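Local structure of peptidoglycan glycosyltransferase (Eggerthella lenta, 4MNR) at residues A124-D136 with A141-A153. The protein belongs to the penicillin-binding proteins, pairing a dimerisation domain with a transpeptidase domain of the beta-lactamase-like fold, and probably serves in the bacterial cell wall. Numbering follows the deposited sequence. Where two conformers were deposited one is given.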
loop_
_atom_site.group_PDB
_atom_site.type_symbol
_atom_site.label_atom_id
_atom_site.label_comp_id
_atom_site.label_asym_id
_atom_site.label_seq_id
_atom_site.Cartn_x
_atom_site.Cartn_y
_atom_site.Cartn_z
ATOM N N ALA A 124 2.526 -14.574 -2.779
ATOM C CA ALA A 124 1.129 -14.226 -2.530
ATOM C C ALA A 124 0.475 -13.738 -3.815
ATOM O O ALA A 124 -0.706 -14.004 -4.056
ATOM C CB ALA A 124 1.025 -13.166 -1.450
ATOM N N LEU A 125 1.257 -13.062 -4.655
ATOM C CA LEU A 125 0.748 -12.477 -5.893
ATOM C C LEU A 125 0.925 -13.369 -7.118
ATOM O O LEU A 125 0.489 -13.003 -8.207
ATOM C CB LEU A 125 1.490 -11.168 -6.185
ATOM C CG LEU A 125 1.396 -10.080 -5.117
ATOM C CD1 LEU A 125 2.344 -8.936 -5.456
ATOM C CD2 LEU A 125 -0.025 -9.608 -5.032
ATOM N N ALA A 126 1.575 -14.516 -6.957
ATOM C CA ALA A 126 1.933 -15.340 -8.112
ATOM C C ALA A 126 0.714 -15.744 -8.952
ATOM O O ALA A 126 -0.250 -16.299 -8.433
ATOM C CB ALA A 126 2.714 -16.574 -7.666
ATOM N N GLY A 127 0.754 -15.440 -10.246
ATOM C CA GLY A 127 -0.341 -15.786 -11.138
ATOM C C GLY A 127 -1.487 -14.787 -11.097
ATOM O O GLY A 127 -2.512 -14.983 -11.760
ATOM N N ARG A 128 -1.300 -13.711 -10.335
ATOM C CA ARG A 128 -2.322 -12.687 -10.193
ATOM C C ARG A 128 -1.810 -11.352 -10.706
ATOM O O ARG A 128 -0.644 -11.215 -11.072
ATOM C CB ARG A 128 -2.660 -12.491 -8.717
ATOM C CG ARG A 128 -2.842 -13.769 -7.932
ATOM C CD ARG A 128 -4.298 -14.007 -7.700
ATOM N NE ARG A 128 -4.574 -15.214 -6.931
ATOM C CZ ARG A 128 -5.804 -15.595 -6.616
ATOM N NH1 ARG A 128 -6.826 -14.849 -7.001
ATOM N NH2 ARG A 128 -6.012 -16.706 -5.924
ATOM N N LYS A 129 -2.707 -10.372 -10.726
ATOM C CA LYS A 129 -2.353 -8.987 -10.951
ATOM C C LYS A 129 -2.569 -8.253 -9.625
ATOM O O LYS A 129 -3.615 -8.396 -8.984
ATOM C CB LYS A 129 -3.276 -8.416 -12.010
ATOM C CG LYS A 129 -2.748 -7.225 -12.738
ATOM C CD LYS A 129 -3.290 -7.230 -14.158
ATOM C CE LYS A 129 -2.907 -8.522 -14.854
ATOM N NZ LYS A 129 -3.227 -8.505 -16.313
ATOM N N GLY A 130 -1.587 -7.473 -9.205
ATOM C CA GLY A 130 -1.744 -6.721 -7.967
ATOM C C GLY A 130 -0.426 -6.314 -7.352
ATOM O O GLY A 130 0.599 -6.253 -8.037
ATOM N N ALA A 131 -0.439 -6.044 -6.051
ATOM C CA ALA A 131 0.759 -5.552 -5.398
ATOM C C ALA A 131 0.709 -5.777 -3.913
ATOM O O ALA A 131 -0.373 -5.900 -3.327
ATOM C CB ALA A 131 0.934 -4.060 -5.676
ATOM N N CYS A 132 1.890 -5.802 -3.300
ATOM C CA CYS A 132 1.992 -6.005 -1.862
ATOM C C CYS A 132 3.136 -5.179 -1.297
ATOM O O CYS A 132 4.229 -5.170 -1.869
ATOM C CB CYS A 132 2.209 -7.488 -1.581
ATOM S SG CYS A 132 2.398 -7.873 0.181
ATOM N N VAL A 133 2.884 -4.471 -0.193
ATOM C CA VAL A 133 3.920 -3.708 0.491
ATOM C C VAL A 133 3.942 -4.131 1.961
ATOM O O VAL A 133 2.891 -4.248 2.581
ATOM C CB VAL A 133 3.654 -2.184 0.399
ATOM C CG1 VAL A 133 4.639 -1.405 1.286
ATOM C CG2 VAL A 133 3.724 -1.704 -1.054
ATOM N N VAL A 134 5.133 -4.398 2.498
ATOM C CA VAL A 134 5.288 -4.741 3.905
ATOM C C VAL A 134 6.225 -3.697 4.481
ATOM O O VAL A 134 7.276 -3.426 3.909
ATOM C CB VAL A 134 5.930 -6.131 4.089
ATOM C CG1 VAL A 134 6.089 -6.449 5.553
ATOM C CG2 VAL A 134 5.093 -7.218 3.414
HETATM N N MSE A 135 5.839 -3.127 5.616
HETATM C CA MSE A 135 6.600 -2.048 6.235
HETATM C C MSE A 135 6.850 -2.329 7.703
HETATM O O MSE A 135 6.097 -3.066 8.353
HETATM C CB MSE A 135 5.831 -0.725 6.126
HETATM C CG MSE A 135 5.451 -0.336 4.716
HETATM SE SE MSE A 135 4.892 1.523 4.582
HETATM C CE MSE A 135 6.663 2.287 4.628
ATOM N N ASP A 136 7.912 -1.724 8.226
ATOM C CA ASP A 136 8.115 -1.659 9.674
ATOM C C ASP A 136 7.488 -0.350 10.130
ATOM O O ASP A 136 7.965 0.722 9.772
ATOM C CB ASP A 136 9.606 -1.661 10.016
ATOM C CG ASP A 136 9.867 -1.574 11.524
ATOM O OD1 ASP A 136 8.933 -1.254 12.304
ATOM O OD2 ASP A 136 11.018 -1.821 11.948
ATOM N N ALA A 141 10.680 1.711 7.278
ATOM C CA ALA A 141 11.458 0.862 6.367
ATOM C C ALA A 141 10.557 -0.088 5.595
ATOM O O ALA A 141 9.665 -0.714 6.161
ATOM C CB ALA A 141 12.523 0.073 7.125
ATOM N N ILE A 142 10.821 -0.204 4.301
ATOM C CA ILE A 142 10.082 -1.126 3.442
ATOM C C ILE A 142 10.753 -2.500 3.419
ATOM O O ILE A 142 11.873 -2.657 2.918
ATOM C CB ILE A 142 9.934 -0.553 2.036
ATOM C CG1 ILE A 142 9.058 0.704 2.116
ATOM C CG2 ILE A 142 9.285 -1.565 1.116
ATOM C CD1 ILE A 142 8.957 1.402 0.873
ATOM N N LEU A 143 10.071 -3.491 3.987
ATOM C CA LEU A 143 10.628 -4.842 4.108
ATOM C C LEU A 143 10.336 -5.704 2.880
ATOM O O LEU A 143 11.056 -6.661 2.613
ATOM C CB LEU A 143 10.076 -5.535 5.364
ATOM C CG LEU A 143 10.196 -4.747 6.681
ATOM C CD1 LEU A 143 9.621 -5.541 7.851
ATOM C CD2 LEU A 143 11.647 -4.371 7.003
ATOM N N ALA A 144 9.256 -5.384 2.165
ATOM C CA ALA A 144 8.924 -6.036 0.894
ATOM C C ALA A 144 8.096 -5.081 0.037
ATOM O O ALA A 144 7.297 -4.304 0.539
ATOM C CB ALA A 144 8.138 -7.357 1.118
HETATM N N MSE A 145 8.306 -5.144 -1.272
HETATM C CA MSE A 145 7.547 -4.331 -2.205
HETATM C C MSE A 145 7.494 -5.125 -3.497
HETATM O O MSE A 145 8.514 -5.290 -4.169
HETATM C CB MSE A 145 8.200 -2.951 -2.396
HETATM C CG MSE A 145 7.483 -2.060 -3.377
HETATM SE SE MSE A 145 8.179 -0.230 -3.302
HETATM C CE MSE A 145 6.902 0.470 -2.036
ATOM N N ALA A 146 6.318 -5.679 -3.801
ATOM C CA ALA A 146 6.138 -6.587 -4.950
ATOM C C ALA A 146 4.990 -6.171 -5.854
ATOM O O ALA A 146 3.949 -5.715 -5.385
ATOM C CB ALA A 146 5.898 -8.015 -4.482
ATOM N N SER A 147 5.190 -6.344 -7.157
ATOM C CA SER A 147 4.125 -6.134 -8.133
ATOM C C SER A 147 3.999 -7.397 -8.977
ATOM O O SER A 147 4.980 -8.124 -9.159
ATOM C CB SER A 147 4.450 -4.946 -9.041
ATOM O OG SER A 147 4.700 -3.780 -8.280
ATOM N N ALA A 148 2.794 -7.660 -9.474
ATOM C CA ALA A 148 2.543 -8.793 -10.354
ATOM C C ALA A 148 1.577 -8.346 -11.445
ATOM O O ALA A 148 0.664 -7.586 -11.174
ATOM C CB ALA A 148 1.953 -9.954 -9.561
ATOM N N PRO A 149 1.765 -8.826 -12.686
ATOM C CA PRO A 149 2.768 -9.790 -13.142
ATOM C C PRO A 149 4.179 -9.245 -13.083
ATOM O O PRO A 149 4.405 -8.031 -13.029
ATOM C CB PRO A 149 2.378 -10.045 -14.604
ATOM C CG PRO A 149 0.976 -9.608 -14.719
ATOM C CD PRO A 149 0.835 -8.462 -13.764
ATOM N N THR A 150 5.132 -10.161 -13.062
ATOM C CA THR A 150 6.513 -9.761 -12.936
ATOM C C THR A 150 7.374 -10.466 -13.975
ATOM O O THR A 150 6.858 -11.100 -14.910
ATOM C CB THR A 150 7.018 -9.983 -11.485
ATOM O OG1 THR A 150 8.287 -9.340 -11.312
ATOM C CG2 THR A 150 7.125 -11.474 -11.172
ATOM N N TYR A 151 8.686 -10.319 -13.829
ATOM C CA TYR A 151 9.641 -10.791 -14.816
ATOM C C TYR A 151 11.000 -10.948 -14.160
ATOM O O TYR A 151 11.255 -10.395 -13.082
ATOM C CB TYR A 151 9.752 -9.790 -15.978
ATOM C CG TYR A 151 10.216 -8.401 -15.555
ATOM C CD1 TYR A 151 9.345 -7.513 -14.949
ATOM C CD2 TYR A 151 11.520 -7.985 -15.782
ATOM C CE1 TYR A 151 9.752 -6.256 -14.563
ATOM C CE2 TYR A 151 11.943 -6.725 -15.395
ATOM C CZ TYR A 151 11.056 -5.865 -14.792
ATOM O OH TYR A 151 11.470 -4.611 -14.413
ATOM N N ASN A 152 11.875 -11.715 -14.797
ATOM C CA ASN A 152 13.260 -11.784 -14.336
ATOM C C ASN A 152 13.967 -10.492 -14.695
ATOM O O ASN A 152 13.974 -10.099 -15.868
ATOM C CB ASN A 152 13.985 -12.947 -15.002
ATOM C CG ASN A 152 13.444 -14.281 -14.578
ATOM O OD1 ASN A 152 12.986 -14.447 -13.445
ATOM N ND2 ASN A 152 13.486 -15.247 -15.486
ATOM N N ALA A 153 14.576 -9.858 -13.699
ATOM C CA ALA A 153 15.280 -8.589 -13.887
ATOM C C ALA A 153 16.288 -8.648 -15.021
ATOM O O ALA A 153 16.435 -7.676 -15.764
ATOM C CB ALA A 153 15.962 -8.145 -12.584
#
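Val134 O takes two backbone donors from segment 141-153, Leu143 N at 2.8 Å and Ala144 N at 3.3 Å, both from the same face of its carbonyl plane. This is a classic beta bulge in an antiparallel hairpin of the transpeptidase domain; strand 142-148 is one edge strand of the five-stranded antiparallel sheet, and strand 130-135 passes the pairing on to strand 425-431. The Leu143 bond is the more bent of the two, at 143° about its hydrogen. Beyond the bulge the register has slipped by one, and Asp136 N gives a straighter bond to Ala141 O. From Val134 toward Gly130 the pairing is regular, with Cys132 and Ala146 joined by two bonds.

Ala144, Ala146 and Ala148 put their CB atoms on the face of Val134, where Val134 and Leu125 meet them. Val134 spreads its two methyls over both bulge residues: CG1, anti to the backbone N (chi1 179°), meets Leu143 CB, while CG2 rests on Ala144 CB at 3.8 Å. At the other end Leu125, just ahead of the turn into strand 130-135, folds over the same face, its CB against Ala148 CB at 3.6 Å and its CD1 against Ala146 CB. Helix 438-453 also packs here, through Val446 on Val134. The other face carries two selenomethionines, Met135 and Met145. Ser147 shares it, and in one of its two conformers its OG bonds to Ala176 N. Met145 lies alongside Val133, its CE touching Val133 CG2 at 4.0 Å.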